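Local atomic coordinates of SPT6 (PDB entry 2XP1), a protein that acts as a transcription elongation factor whose C-terminal tandem SH2 domains enable its interaction with RNA polymerase II. Residues L114-F118 and A140-I146. Residues are numbered along the deposited sequence; the frame is centred on the assembly and turned at random.
Sequences LLSSF and AYNNGSI
In the C-terminal SH2 domain of the tandem, the end of helix 112-116 packs on the end of strand 136-142 and the hairpin turn that leads into strand 146-153. This is the helix-on-sheet packing of an SH2 domain. The CA atoms come closest at L115 and N142, 6.1 Å apart. L114 is helical and out of reach of 140-146; its side chain touches F105 and V124. L115, rotamer mt, points at the strand. L115 CD2 lies 4.0 Å from A140 CB, and L115 CD1 lies 3.6 Å from I146 CG2, so one buried leucine bridges both arms of the hairpin. S116 and S117 point away. S117 N and S117 OG both hydrogen-bond to L114 O, at 3.1 and 2.7 Å. F118 is in a loop with polyproline-like backbone angles (phi/psi -51/123), chi1 t, and its CA-to-CB bond points toward the hairpin. F118 CD1 is 3.1 Å from N142 O, F118 CZ is 3.5 Å from G144 N, and N142 OD1 sits over one ring face. G144 has phi/psi 141/-59, where a CB would clash with the preceding carbonyl. N142, chi1 t, ties the two segments together. N142 OD1 accepts a weak hydrogen bond from G144 N (3.3 Å), while N142 ND2 donates a hydrogen bond to L115 O at 2.7 Å.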
loop_
_atom_site.group_PDB
_atom_site.type_symbol
_atom_site.label_atom_id
_atom_site.label_comp_id
_atom_site.label_asym_id
_atom_site.label_seq_id
_atom_site.Cartn_x
_atom_site.Cartn_y
_atom_site.Cartn_z
ATOM N N LEU A 114 30.733 -14.179 2.367
ATOM C CA LEU A 114 30.850 -12.748 2.563
ATOM C C LEU A 114 30.628 -12.344 4.024
ATOM O O LEU A 114 31.415 -11.574 4.575
ATOM C CB LEU A 114 29.916 -12.000 1.615
ATOM C CG LEU A 114 30.249 -10.519 1.396
ATOM C CD1 LEU A 114 31.477 -10.308 0.486
ATOM C CD2 LEU A 114 29.027 -9.776 0.856
ATOM N N LEU A 115 29.587 -12.884 4.657
ATOM C CA LEU A 115 29.304 -12.576 6.063
ATOM C C LEU A 115 30.462 -12.967 7.014
ATOM O O LEU A 115 30.586 -12.406 8.101
ATOM C CB LEU A 115 27.976 -13.206 6.525
ATOM C CG LEU A 115 26.582 -12.756 6.055
ATOM C CD1 LEU A 115 25.562 -13.800 6.439
ATOM C CD2 LEU A 115 26.128 -11.426 6.622
ATOM N N SER A 116 31.306 -13.910 6.585
ATOM C CA SER A 116 32.399 -14.436 7.415
ATOM C C SER A 116 33.680 -13.670 7.217
ATOM O O SER A 116 34.645 -13.857 7.978
ATOM C CB SER A 116 32.669 -15.908 7.094
ATOM O OG SER A 116 31.672 -16.750 7.645
ATOM N N SER A 117 33.696 -12.825 6.187
ATOM C CA SER A 117 34.890 -12.053 5.826
ATOM C C SER A 117 35.091 -10.838 6.729
ATOM O O SER A 117 36.075 -10.111 6.577
ATOM C CB SER A 117 34.811 -11.594 4.369
ATOM O OG SER A 117 33.860 -10.552 4.224
ATOM N N PHE A 118 34.139 -10.638 7.646
ATOM C CA PHE A 118 34.077 -9.508 8.601
ATOM C C PHE A 118 35.381 -9.295 9.384
ATOM O O PHE A 118 35.849 -10.212 10.048
ATOM C CB PHE A 118 32.857 -9.715 9.536
ATOM C CG PHE A 118 32.786 -8.763 10.719
ATOM C CD1 PHE A 118 31.947 -7.654 10.686
ATOM C CD2 PHE A 118 33.546 -8.993 11.883
ATOM C CE1 PHE A 118 31.868 -6.776 11.788
ATOM C CE2 PHE A 118 33.476 -8.119 12.982
ATOM C CZ PHE A 118 32.632 -7.014 12.938
ATOM N N ALA A 140 20.737 -9.775 5.662
ATOM C CA ALA A 140 21.652 -10.353 6.644
ATOM C C ALA A 140 22.826 -9.427 6.861
ATOM O O ALA A 140 23.407 -8.921 5.908
ATOM C CB ALA A 140 22.177 -11.710 6.175
ATOM N N TYR A 141 23.185 -9.201 8.114
ATOM C CA TYR A 141 24.315 -8.347 8.366
ATOM C C TYR A 141 25.180 -8.768 9.528
ATOM O O TYR A 141 24.692 -9.351 10.485
ATOM C CB TYR A 141 23.897 -6.890 8.466
ATOM C CG TYR A 141 23.022 -6.534 9.623
ATOM C CD1 TYR A 141 23.565 -5.891 10.737
ATOM C CD2 TYR A 141 21.642 -6.769 9.594
ATOM C CE1 TYR A 141 22.777 -5.526 11.825
ATOM C CE2 TYR A 141 20.828 -6.389 10.679
ATOM C CZ TYR A 141 21.417 -5.762 11.791
ATOM O OH TYR A 141 20.668 -5.368 12.884
ATOM N N ASN A 142 26.468 -8.453 9.430
ATOM C CA ASN A 142 27.437 -8.800 10.448
ATOM C C ASN A 142 28.171 -7.558 10.986
ATOM O O ASN A 142 28.925 -6.883 10.251
ATOM C CB ASN A 142 28.402 -9.859 9.905
ATOM C CG ASN A 142 29.124 -10.627 11.005
ATOM O OD1 ASN A 142 28.860 -10.440 12.193
ATOM N ND2 ASN A 142 30.047 -11.494 10.607
ATOM N N ASN A 143 27.915 -7.267 12.270
ATOM C CA ASN A 143 28.507 -6.143 13.012
ATOM C C ASN A 143 29.295 -6.637 14.240
ATOM O O ASN A 143 29.680 -5.859 15.097
ATOM C CB ASN A 143 27.408 -5.161 13.454
ATOM C CG ASN A 143 26.426 -5.775 14.474
ATOM O OD1 ASN A 143 26.491 -6.966 14.797
ATOM N ND2 ASN A 143 25.515 -4.952 14.980
ATOM N N GLY A 144 29.547 -7.938 14.288
ATOM C CA GLY A 144 30.028 -8.611 15.480
ATOM C C GLY A 144 29.288 -9.931 15.495
ATOM O O GLY A 144 29.913 -10.999 15.448
ATOM N N SER A 145 27.954 -9.851 15.522
ATOM C CA SER A 145 27.093 -11.024 15.285
ATOM C C SER A 145 26.210 -10.915 14.017
ATOM O O SER A 145 25.734 -9.827 13.660
ATOM C CB SER A 145 26.249 -11.381 16.534
ATOM O OG SER A 145 25.782 -10.230 17.234
ATOM N N ILE A 146 26.012 -12.047 13.345
ATOM C CA ILE A 146 25.130 -12.123 12.180
ATOM C C ILE A 146 23.640 -12.033 12.598
ATOM O O ILE A 146 23.112 -12.952 13.230
ATOM C CB ILE A 146 25.423 -13.396 11.318
ATOM C CG1 ILE A 146 26.928 -13.572 11.107
ATOM C CG2 ILE A 146 24.743 -13.316 9.943
ATOM C CD1 ILE A 146 27.357 -15.008 10.763
#